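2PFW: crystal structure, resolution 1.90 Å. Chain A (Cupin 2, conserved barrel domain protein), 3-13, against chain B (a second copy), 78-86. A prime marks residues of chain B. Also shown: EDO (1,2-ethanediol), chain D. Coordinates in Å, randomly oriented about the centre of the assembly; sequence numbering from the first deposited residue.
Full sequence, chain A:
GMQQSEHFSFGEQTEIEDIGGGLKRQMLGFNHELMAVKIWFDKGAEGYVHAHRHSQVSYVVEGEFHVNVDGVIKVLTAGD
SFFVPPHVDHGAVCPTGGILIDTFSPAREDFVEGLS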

ATOM      1  N   GLN A   3       6.836 -17.431  -4.946  1.00 46.23           N
ATOM      2  CA  GLN A   3       6.291 -17.752  -3.629  1.00 42.39           C
ATOM      3  C   GLN A   3       6.215 -16.494  -2.768  1.00 34.79           C
ATOM      4  O   GLN A   3       5.125 -16.079  -2.370  1.00 33.34           O
ATOM      5  CB  GLN A   3       7.111 -18.819  -2.908  1.00 45.95           C
ATOM      6  CG  GLN A   3       7.431 -20.097  -3.655  1.00 48.84           C
ATOM      7  CD  GLN A   3       6.244 -21.028  -3.818  1.00 50.93           C
ATOM      8  OE1 GLN A   3       5.462 -21.185  -2.880  1.00 54.02           O
ATOM      9  NE2 GLN A   3       6.108 -21.625  -4.996  1.00 59.05           N
ATOM     10  N   GLN A   4       7.360 -15.878  -2.476  1.00 32.66           N
ATOM     11  CA  GLN A   4       7.321 -14.591  -1.776  1.00 30.71           C
ATOM     12  C   GLN A   4       8.561 -13.761  -2.092  1.00 26.36           C
ATOM     13  O   GLN A   4       9.491 -14.242  -2.733  1.00 30.52           O
ATOM     14  CB  GLN A   4       7.160 -14.791  -0.275  1.00 28.35           C
ATOM     15  CG  GLN A   4       8.230 -15.629   0.405  1.00 28.17           C
ATOM     16  CD  GLN A   4       8.011 -15.685   1.907  1.00 31.70           C
ATOM     17  OE1 GLN A   4       6.929 -16.058   2.371  1.00 38.04           O
ATOM     18  NE2 GLN A   4       9.030 -15.313   2.674  1.00 41.53           N
ATOM     19  N   SER A   5       8.562 -12.512  -1.650  1.00 26.50           N
ATOM     20  CA  SER A   5       9.677 -11.608  -1.919  1.00 29.53           C
ATOM     21  C   SER A   5      10.650 -11.588  -0.743  1.00 26.94           C
ATOM     22  O   SER A   5      10.298 -12.034   0.350  1.00 22.71           O
ATOM     23  CB  SER A   5       9.158 -10.193  -2.186  1.00 23.57           C
ATOM     24  OG  SER A   5       8.435  -9.736  -1.055  1.00 18.65           O
ATOM     25  N   GLU A   6      11.849 -11.069  -0.963  1.00 26.32           N
ATOM     26  CA  GLU A   6      12.740 -10.619   0.105  1.00 27.61           C
ATOM     27  C   GLU A   6      11.958  -9.837   1.149  1.00 25.75           C
ATOM     28  O   GLU A   6      10.895  -9.284   0.851  1.00 27.20           O
ATOM     29  CB  GLU A   6      13.863  -9.771  -0.489  1.00 29.07           C
ATOM     30  CG  GLU A   6      15.164  -9.799   0.290  1.00 32.25           C
ATOM     31  CD  GLU A   6      16.017 -10.998  -0.079  1.00 37.61           C
ATOM     32  OE1 GLU A   6      15.827 -11.499  -1.210  1.00 48.50           O
ATOM     33  OE2 GLU A   6      16.851 -11.421   0.748  1.00 48.14           O
ATOM     34  N   HIS A   7      12.456  -9.778   2.381  1.00 22.55           N
ATOM     35  CA  HIS A   7      11.776  -9.026   3.426  1.00 22.11           C
ATOM     36  C   HIS A   7      11.960  -7.520   3.251  1.00 16.89           C
ATOM     37  O   HIS A   7      11.202  -6.737   3.819  1.00 14.64           O
ATOM     38  CB  HIS A   7      12.282  -9.445   4.807  1.00 26.45           C
ATOM     39  CG  HIS A   7      11.936 -10.859   5.159  1.00 31.10           C
ATOM     40  ND1 HIS A   7      12.541 -11.530   6.199  1.00 33.53           N
ATOM     41  CD2 HIS A   7      11.053 -11.733   4.619  1.00 29.27           C
ATOM     42  CE1 HIS A   7      12.049 -12.751   6.285  1.00 33.58           C
ATOM     43  NE2 HIS A   7      11.142 -12.902   5.335  1.00 30.59           N
ATOM     44  N   PHE A   8      12.966  -7.142   2.475  1.00 20.47           N
ATOM     45  CA  PHE A   8      13.295  -5.740   2.249  1.00 21.20           C
ATOM     46  C   PHE A   8      13.368  -5.437   0.757  1.00 14.89           C
ATOM     47  O   PHE A   8      13.888  -6.223  -0.027  1.00 18.53           O
ATOM     48  CB  PHE A   8      14.623  -5.374   2.911  1.00 20.63           C
ATOM     49  CG  PHE A   8      14.595  -5.341   4.425  1.00 16.06           C
ATOM     50  CD1 PHE A   8      14.124  -4.246   5.113  1.00 16.32           C
ATOM     51  CD2 PHE A   8      15.059  -6.427   5.158  1.00 22.83           C
ATOM     52  CE1 PHE A   8      14.113  -4.212   6.495  1.00 20.35           C
ATOM     53  CE2 PHE A   8      15.050  -6.408   6.539  1.00 15.85           C
ATOM     54  CZ  PHE A   8      14.577  -5.299   7.212  1.00 18.23           C
ATOM     55  N   SER A   9      12.853  -4.273   0.350  1.00 22.64           N
ATOM     56  CA  SER A   9      13.057  -3.846  -1.038  1.00 21.68           C
ATOM     57  C   SER A   9      13.457  -2.372  -1.087  1.00 18.03           C
ATOM     58  O   SER A   9      12.853  -1.540  -0.413  1.00 21.87           O
ATOM     59  CB  SER A   9      11.798  -4.094  -1.866  1.00 21.96           C
ATOM     60  OG  SER A   9      11.608  -5.472  -2.122  1.00 24.18           O
ATOM     61  N   PHE A  10      14.471  -2.080  -1.879  1.00 23.26           N
ATOM     62  CA  PHE A  10      14.971  -0.741  -2.135  1.00 24.25           C
ATOM     63  C   PHE A  10      14.506  -0.248  -3.503  1.00 19.60           C
ATOM     64  O   PHE A  10      14.832  -0.887  -4.504  1.00 21.65           O
ATOM     65  CB  PHE A  10      16.494  -0.759  -2.101  1.00 25.80           C
ATOM     66  CG  PHE A  10      17.090  -0.922  -0.716  1.00 22.50           C
ATOM     67  CD1 PHE A  10      16.814   0.007   0.265  1.00 24.34           C
ATOM     68  CD2 PHE A  10      17.905  -2.003  -0.427  1.00 28.41           C
ATOM     69  CE1 PHE A  10      17.349  -0.119   1.534  1.00 29.91           C
ATOM     70  CE2 PHE A  10      18.454  -2.129   0.840  1.00 31.20           C
ATOM     71  CZ  PHE A  10      18.175  -1.192   1.815  1.00 25.59           C
ATOM     72  N   GLY A  11      13.766   0.846  -3.524  1.00 24.61           N
ATOM     73  CA  GLY A  11      13.194   1.398  -4.740  1.00 25.26           C
ATOM     74  C   GLY A  11      14.209   1.572  -5.851  1.00 25.05           C
ATOM     75  O   GLY A  11      13.870   1.503  -7.032  1.00 28.70           O
ATOM     76  N   GLU A  12      15.472   1.791  -5.490  1.00 26.74           N
ATOM     77  CA  GLU A  12      16.514   2.086  -6.465  1.00 27.63           C
ATOM     78  C   GLU A  12      17.121   0.828  -7.060  1.00 25.43           C
ATOM     79  O   GLU A  12      17.900   0.916  -8.016  1.00 26.06           O
ATOM     80  CB  GLU A  12      17.616   2.938  -5.819  1.00 27.90           C
ATOM     81  CG  GLU A  12      17.130   4.198  -5.139  1.00 26.90           C
ATOM     82  CD  GLU A  12      16.465   5.185  -6.080  1.00 33.08           C
ATOM     83  OE1 GLU A  12      17.009   5.446  -7.172  1.00 39.03           O
ATOM     84  OE2 GLU A  12      15.387   5.709  -5.717  1.00 40.88           O
ATOM     85  N   GLN A  13      16.799  -0.360  -6.535  1.00 26.33           N
ATOM     86  CA  GLN A  13      17.348  -1.561  -7.172  1.00 26.18           C
ATOM     87  C   GLN A  13      16.279  -2.398  -7.869  1.00 23.28           C
ATOM     88  O   GLN A  13      16.529  -2.932  -8.951  1.00 27.71           O
ATOM     89  CB  GLN A  13      18.097  -2.443  -6.174  1.00 27.19           C
ATOM     90  CG  GLN A  13      18.905  -1.714  -5.117  1.00 28.58           C
ATOM     91  CD  GLN A  13      19.584  -2.694  -4.176  1.00 28.33           C
ATOM     92  OE1 GLN A  13      19.090  -2.977  -3.085  1.00 37.37           O
ATOM     93  NE2 GLN A  13      20.724  -3.222  -4.595  1.00 28.97           N
TER
ATOM     94  N   ALA B  78      12.282   7.119   1.433  1.00 24.87           N
ATOM     95  CA  ALA B  78      11.142   7.235   0.533  1.00 25.06           C
ATOM     96  C   ALA B  78      11.283   6.339  -0.695  1.00 21.18           C
ATOM     97  O   ALA B  78      12.288   6.356  -1.407  1.00 20.27           O
ATOM     98  CB  ALA B  78      10.948   8.692   0.130  1.00 26.10           C
ATOM     99  N   GLY B  79      10.266   5.510  -0.939  1.00 24.81           N
ATOM    100  CA  GLY B  79      10.243   4.649  -2.107  1.00 20.71           C
ATOM    101  C   GLY B  79      10.666   3.224  -1.838  1.00 24.25           C
ATOM    102  O   GLY B  79      10.598   2.372  -2.732  1.00 20.90           O
ATOM    103  N   ASP B  80      11.125   2.924  -0.622  1.00 23.44           N
ATOM    104  CA  ASP B  80      11.587   1.563  -0.333  1.00 21.86           C
ATOM    105  C   ASP B  80      10.457   0.814   0.375  1.00 13.46           C
ATOM    106  O   ASP B  80       9.503   1.430   0.850  1.00 12.98           O
ATOM    107  CB  ASP B  80      12.832   1.528   0.532  1.00 20.87           C
ATOM    108  CG  ASP B  80      14.087   2.152  -0.023  1.00 21.50           C
ATOM    109  OD1 ASP B  80      14.369   2.059  -1.232  1.00 19.87           O
ATOM    110  OD2 ASP B  80      14.831   2.750   0.790  1.00 22.34           O
ATOM    111  N   SER B  81      10.551  -0.512   0.473  1.00 18.60           N
ATOM    112  CA  SER B  81       9.455  -1.231   1.125  1.00 19.17           C
ATOM    113  C   SER B  81       9.938  -2.456   1.893  1.00 14.44           C
ATOM    114  O   SER B  81      11.051  -2.944   1.707  1.00 15.78           O
ATOM    115  CB  SER B  81       8.421  -1.657   0.072  1.00  9.28           C
ATOM    116  OG  SER B  81       9.076  -2.351  -0.971  1.00  9.90           O
ATOM    117  N   PHE B  82       9.086  -2.985   2.778  1.00 14.91           N
ATOM    118  CA  PHE B  82       9.412  -4.275   3.397  1.00 21.74           C
ATOM    119  C   PHE B  82       8.185  -5.192   3.442  1.00 18.19           C
ATOM    120  O   PHE B  82       7.052  -4.724   3.369  1.00 16.70           O
ATOM    121  CB  PHE B  82       9.986  -4.083   4.789  1.00 14.70           C
ATOM    122  CG  PHE B  82       9.207  -3.256   5.776  1.00 15.46           C
ATOM    123  CD1 PHE B  82       9.210  -1.872   5.725  1.00 18.79           C
ATOM    124  CD2 PHE B  82       8.467  -3.868   6.774  1.00 18.68           C
ATOM    125  CE1 PHE B  82       8.499  -1.131   6.648  1.00 17.15           C
ATOM    126  CE2 PHE B  82       7.767  -3.139   7.707  1.00 16.10           C
ATOM    127  CZ  PHE B  82       7.790  -1.754   7.659  1.00 22.94           C
ATOM    128  N   PHE B  83       8.479  -6.474   3.564  1.00 17.95           N
ATOM    129  CA  PHE B  83       7.521  -7.563   3.686  1.00 19.22           C
ATOM    130  C   PHE B  83       7.842  -8.415   4.916  1.00 18.96           C
ATOM    131  O   PHE B  83       8.955  -8.925   5.030  1.00 22.72           O
ATOM    132  CB  PHE B  83       7.548  -8.410   2.419  1.00 20.14           C
ATOM    133  CG  PHE B  83       7.031  -9.832   2.544  1.00 18.79           C
ATOM    134  CD1 PHE B  83       5.747 -10.082   2.998  1.00 21.37           C
ATOM    135  CD2 PHE B  83       7.842 -10.898   2.197  1.00 20.50           C
ATOM    136  CE1 PHE B  83       5.275 -11.375   3.114  1.00 19.48           C
ATOM    137  CE2 PHE B  83       7.383 -12.200   2.316  1.00 25.35           C
ATOM    138  CZ  PHE B  83       6.103 -12.428   2.777  1.00 22.43           C
ATOM    139  N   VAL B  84       6.858  -8.547   5.784  1.00 21.59           N
ATOM    140  CA  VAL B  84       6.870  -9.383   6.968  1.00 19.92           C
ATOM    141  C   VAL B  84       5.980 -10.615   6.803  1.00 21.96           C
ATOM    142  O   VAL B  84       4.751 -10.507   6.834  1.00 15.40           O
ATOM    143  CB  VAL B  84       6.356  -8.606   8.193  1.00 19.46           C
ATOM    144  CG1 VAL B  84       6.661  -9.375   9.472  1.00 23.25           C
ATOM    145  CG2 VAL B  84       6.950  -7.208   8.220  1.00 22.03           C
ATOM    146  N   PRO B  85       6.582 -11.783   6.638  1.00 19.64           N
ATOM    147  CA  PRO B  85       5.798 -13.027   6.703  1.00 22.48           C
ATOM    148  C   PRO B  85       5.041 -13.123   8.019  1.00 20.84           C
ATOM    149  O   PRO B  85       5.376 -12.507   9.035  1.00 20.48           O
ATOM    150  CB  PRO B  85       6.857 -14.120   6.566  1.00 23.23           C
ATOM    151  CG  PRO B  85       7.993 -13.455   5.863  1.00 23.49           C
ATOM    152  CD  PRO B  85       7.998 -12.035   6.369  1.00 19.03           C
ATOM    153  N   PRO B  86       3.950 -13.889   8.025  1.00 21.05           N
ATOM    154  CA  PRO B  86       3.196 -14.113   9.263  1.00 21.85           C
ATOM    155  C   PRO B  86       4.109 -14.604  10.388  1.00 19.78           C
ATOM    156  O   PRO B  86       5.004 -15.402  10.110  1.00 17.33           O
ATOM    157  CB  PRO B  86       2.217 -15.215   8.864  1.00 23.37           C
ATOM    158  CG  PRO B  86       1.995 -14.985   7.402  1.00 24.75           C
ATOM    159  CD  PRO B  86       3.342 -14.567   6.866  1.00 22.60           C
TER
HETATM  160  C1  EDO D 116       4.650 -11.121  11.420  1.00 23.76           C
HETATM  161  O1  EDO D 116       4.416 -10.458  12.666  1.00 18.89           O
HETATM  162  C2  EDO D 116       3.508 -10.772  10.466  1.00 21.62           C
HETATM  163  O2  EDO D 116       4.009 -10.566   9.148  1.00 29.78           O
HETATM  164  O   HOH W   1      10.696  -0.833  -2.916  1.00 19.36           O

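The N-terminal segment of chain A runs antiparallel to a strand of chain B that includes Ser81′ to Val84′, and backbone hydrogen bonds join them. Ser9 and Ser81′ form a hydrogen-bonded pair. Ser9 N donates to Ser81′ O at 2.6 Å, and Ser81′ N donates to Ser9 O at 2.7 Å. Both bonds are nearly straight, so each residue has its amide and carbonyl satisfied by the other. Two residues along, Phe83′ N donates to His7 O at 2.7 Å. Phe8 and Phe82′ lie between these links as a non-hydrogen-bonded pair.

The return contact at His7 is of a different kind. His7 CA lies 3.2 Å from Phe83′ O, a CA-H...O contact.

Beyond Ser9 a side chain takes over as acceptor. The end of Asp80′ comes nearer to chain A than its CA-to-CB direction suggests. Its OD1 accepts from Gly11 N at 2.7 Å, with a more bent angle of 144°. Its OD2 is hydrogen-bonded elsewhere in the structure and also sits at the edge of the Phe10 ring, 3.4 Å from Phe10 CD1. Both carboxylate oxygens therefore have partners.

Glycine suits position 11 because the backbones are close: Gly11 CA is 3.4 Å from Gly79′ O. A CB at Gly11 would stand 2.6 Å from Gly79′ O, a clash. Gly79′ has a positive phi, and a CB there would press against the carbonyl oxygen of Ala78′.

Water 1 lies beside the strand pairing and links the two chains, though its bond to chain A is weak. It can donate to Ser81′ OG at 3.0 Å, to Gly79′ O at 3.2 Å and, weakly, to Ser9 O at 3.4 Å. With two hydrogens it cannot serve all three fully at once.

The serine side chains share one face of the sheet, with Ser9 CB 3.4 Å from Ser81′ OG. The phenylalanines share the other, where Phe8 CD1 meets Phe82′ CB at 4.2 Å. Phe8 and Phe82′ are buried, as suits their apolar rings.

Phe83′ has the largest area covered, 102 Å² of its surface. Polar atoms gather at its ring edge: Ser5 O is 3.3 Å from Phe83′ CD2, and Gln4 NE2 is 3.5 Å from Phe83′ CE2. Carbonyl oxygens are suited to this edge, where the ring hydrogens are slightly positive. Ser5 OG donates to Glu6 O at 3.1 Å within its own stretch. The His7 ring turns its edge toward the Phe83′ face, with planes at 71°. Its NE2 also packs against Pro85′, 3.2 Å from Pro85′ CG. The two stretches bury 567 Å² in all.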